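Local structure of cellulosomal scaffoldin (2XBT) at residues Thr52-Lys57 with Val117-Trp122. The protein probably binds cellulose through this family 3b carbohydrate-binding module, one part of a larger cellulosome scaffoldin. Numbering follows the deposited sequence.
Sequences TSDDDK and VAKADW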
ATOM      1  N   THR A  52      -8.630  10.546   3.633  1.00 20.68           N
ATOM      2  CA  THR A  52      -9.211  11.869   3.752  1.00 23.37           C
ATOM      3  C   THR A  52      -8.528  12.589   4.885  1.00 27.06           C
ATOM      4  O   THR A  52      -8.411  12.061   5.996  1.00 25.85           O
ATOM      5  CB  THR A  52     -10.707  11.804   4.076  1.00 25.16           C
ATOM      6  OG1 THR A  52     -11.416  11.262   2.961  1.00 26.04           O
ATOM      7  CG2 THR A  52     -11.242  13.205   4.400  1.00 29.64           C
ATOM      8  N   SER A  53      -8.048  13.785   4.602  1.00 26.47           N
ATOM      9  CA  SER A  53      -7.339  14.551   5.603  1.00 31.82           C
ATOM     10  C   SER A  53      -8.289  15.434   6.381  1.00 43.33           C
ATOM     11  O   SER A  53      -8.810  16.422   5.862  1.00 43.12           O
ATOM     12  CB  SER A  53      -6.260  15.429   4.985  1.00 37.84           C
ATOM     13  OG  SER A  53      -5.607  16.164   6.006  1.00 38.18           O
ATOM     14  N   ASP A  54      -8.514  15.031   7.623  1.00 47.15           N
ATOM     15  CA  ASP A  54      -9.136  15.854   8.634  1.00 54.52           C
ATOM     16  C   ASP A  54      -9.031  17.345   8.308  1.00 56.34           C
ATOM     17  O   ASP A  54     -10.040  18.035   8.125  1.00 55.89           O
ATOM     18  CB  ASP A  54      -8.425  15.566   9.962  1.00 54.82           C
ATOM     19  CG  ASP A  54      -6.928  15.300   9.778  1.00 49.99           C
ATOM     20  OD1 ASP A  54      -6.162  16.263   9.533  1.00 51.08           O
ATOM     21  OD2 ASP A  54      -6.513  14.130   9.878  1.00 47.63           O
ATOM     22  N   ASP A  55      -7.795  17.826   8.212  1.00 50.90           N
ATOM     23  CA  ASP A  55      -7.531  19.253   8.236  1.00 54.40           C
ATOM     24  C   ASP A  55      -6.050  19.546   8.012  1.00 54.33           C
ATOM     25  O   ASP A  55      -5.501  20.483   8.596  1.00 52.65           O
ATOM     26  CB  ASP A  55      -7.928  19.785   9.605  1.00 59.26           C
ATOM     27  CG  ASP A  55      -7.413  18.903  10.729  1.00 58.52           C
ATOM     28  OD1 ASP A  55      -6.192  18.940  10.998  1.00 59.33           O
ATOM     29  OD2 ASP A  55      -8.225  18.160  11.326  1.00 59.10           O
ATOM     30  N   ASP A  56      -5.402  18.732   7.186  1.00 46.21           N
ATOM     31  CA  ASP A  56      -3.996  18.941   6.855  1.00 46.98           C
ATOM     32  C   ASP A  56      -3.044  18.898   8.061  1.00 47.65           C
ATOM     33  O   ASP A  56      -2.057  19.632   8.102  1.00 43.77           O
ATOM     34  CB  ASP A  56      -3.813  20.253   6.083  1.00 50.41           C
ATOM     35  CG  ASP A  56      -3.988  20.080   4.579  1.00 57.54           C
ATOM     36  OD1 ASP A  56      -4.810  19.234   4.157  1.00 55.37           O
ATOM     37  OD2 ASP A  56      -3.298  20.793   3.816  1.00 59.97           O
ATOM     38  N   LYS A  57      -3.337  18.044   9.040  1.00 43.89           N
ATOM     39  CA  LYS A  57      -2.391  17.803  10.122  1.00 45.40           C
ATOM     40  C   LYS A  57      -1.213  17.012   9.572  1.00 38.55           C
ATOM     41  O   LYS A  57      -1.387  16.201   8.666  1.00 39.85           O
ATOM     42  CB  LYS A  57      -3.048  17.023  11.255  1.00 49.02           C
ATOM     43  CG  LYS A  57      -3.693  17.897  12.307  1.00 50.72           C
ATOM     44  CD  LYS A  57      -4.402  17.056  13.346  1.00 48.36           C
ATOM     45  CE  LYS A  57      -5.025  17.934  14.419  1.00 49.55           C
ATOM     46  NZ  LYS A  57      -5.679  17.133  15.491  1.00 48.77           N
ATOM     47  N   VAL A 117       0.930   4.814   9.543  1.00 24.07           N
ATOM     48  CA  VAL A 117       0.841   6.259   9.416  1.00 23.57           C
ATOM     49  C   VAL A 117       0.165   6.854  10.658  1.00 28.88           C
ATOM     50  O   VAL A 117      -0.902   6.395  11.090  1.00 29.01           O
ATOM     51  CB  VAL A 117       0.112   6.675   8.145  1.00 25.46           C
ATOM     52  CG1 VAL A 117      -0.095   8.181   8.122  1.00 27.83           C
ATOM     53  CG2 VAL A 117       0.922   6.231   6.928  1.00 23.50           C
ATOM     54  N   ALA A 118       0.815   7.855  11.238  1.00 28.12           N
ATOM     55  CA  ALA A 118       0.325   8.500  12.454  1.00 29.16           C
ATOM     56  C   ALA A 118       0.531  10.015  12.402  1.00 35.55           C
ATOM     57  O   ALA A 118       1.344  10.514  11.628  1.00 31.20           O
ATOM     58  CB  ALA A 118       1.012   7.917  13.674  1.00 31.70           C
ATOM     59  N   LYS A 119      -0.219  10.742  13.223  1.00 34.84           N
ATOM     60  CA  LYS A 119      -0.009  12.178  13.364  1.00 39.26           C
ATOM     61  C   LYS A 119       1.027  12.376  14.454  1.00 42.77           C
ATOM     62  O   LYS A 119       1.390  11.423  15.136  1.00 45.49           O
ATOM     63  CB  LYS A 119      -1.312  12.867  13.750  1.00 38.29           C
ATOM     64  CG  LYS A 119      -2.484  12.450  12.899  1.00 35.69           C
ATOM     65  CD  LYS A 119      -3.719  13.255  13.229  1.00 40.35           C
ATOM     66  CE  LYS A 119      -4.952  12.609  12.629  1.00 39.10           C
ATOM     67  NZ  LYS A 119      -6.197  13.242  13.133  1.00 41.06           N
ATOM     68  N   ALA A 120       1.515  13.595  14.636  1.00 43.06           N
ATOM     69  CA  ALA A 120       2.486  13.825  15.706  1.00 48.13           C
ATOM     70  C   ALA A 120       1.821  14.228  17.025  1.00 51.12           C
ATOM     71  O   ALA A 120       2.379  14.018  18.103  1.00 53.09           O
ATOM     72  CB  ALA A 120       3.514  14.863  15.288  1.00 37.96           C
ATOM     73  N   ASP A 121       0.616  14.777  16.936  1.00 46.14           N
ATOM     74  CA  ASP A 121      -0.007  15.428  18.081  1.00 46.35           C
ATOM     75  C   ASP A 121      -0.820  14.522  19.014  1.00 51.26           C
ATOM     76  O   ASP A 121      -1.672  15.018  19.762  1.00 47.60           O
ATOM     77  CB  ASP A 121      -0.869  16.600  17.601  1.00 45.68           C
ATOM     78  CG  ASP A 121      -2.036  16.158  16.743  1.00 47.82           C
ATOM     79  OD1 ASP A 121      -2.150  14.943  16.475  1.00 43.81           O
ATOM     80  OD2 ASP A 121      -2.836  17.030  16.328  1.00 43.14           O
ATOM     81  N   TRP A 122      -0.557  13.215  18.981  1.00 48.62           N
ATOM     82  CA  TRP A 122      -1.255  12.263  19.855  1.00 48.66           C
ATOM     83  C   TRP A 122      -2.663  11.936  19.373  1.00 47.30           C
ATOM     84  O   TRP A 122      -3.351  11.101  19.985  1.00 47.32           O
ATOM     85  CB  TRP A 122      -1.404  12.810  21.285  1.00 53.39           C
ATOM     86  CG  TRP A 122      -0.165  12.870  22.112  1.00 58.87           C
ATOM     87  CD1 TRP A 122       0.389  13.986  22.677  1.00 62.84           C
ATOM     88  CD2 TRP A 122       0.666  11.769  22.497  1.00 62.53           C
ATOM     89  NE1 TRP A 122       1.519  13.646  23.381  1.00 70.24           N
ATOM     90  CE2 TRP A 122       1.713  12.290  23.284  1.00 69.44           C
ATOM     91  CE3 TRP A 122       0.632  10.393  22.247  1.00 61.40           C
ATOM     92  CZ2 TRP A 122       2.717  11.486  23.822  1.00 73.02           C
ATOM     93  CZ3 TRP A 122       1.627   9.596  22.780  1.00 63.39           C
ATOM     94  CH2 TRP A 122       2.655  10.144  23.559  1.00 71.27           C
TER
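K57 and D121 make the shorter of two salt bridges here: NZ of K57 sits 3.0 Å from OD2 of D121, though as a hydrogen bond it is weak. The lysine meets the aspartate at about a right angle, and its CE lies as near to OD2 as NZ does. K57 has CG beside the backbone N (chi1 -90°) and is extended beyond it, which carries NZ across to D121. T123 ties the pair together, bonded through its hydroxyl to OD1 of D121 and weakly to NZ of K57. The second bridge is longer. The side chains of D54 and K119 come from opposite directions, and OD2 of D54 stops 3.4 Å from NZ of K119, a weak bond again, while the stronger partner of this NZ is the carbonyl O of N124. Both pairs lie at the surface of the beta-sandwich of this CBM3 module, where the loop joining strands 45-51 and 59-66 comes up beside the chain leading on from strand 110-119. Inside the loop, OG of S53 accepts from N of D56 at 2.8 Å, an ST motif, and OD1 of D54 takes weak bonds from N of D55 and N of K57, while OD2 is the oxygen turned to K119. The two lysines run past each other at a slant, and their CD atoms touch at 3.9 Å. Their NZ atoms come within 4.6 Å of each other, each with an aspartate beside it, which probably eases the closeness of like charges. With an alanine in place of K57, D121 would probably lose its charge partner across the contact and K119 the CD that lies against its own. Farther in, K119 packs on L59 of strand 59-66.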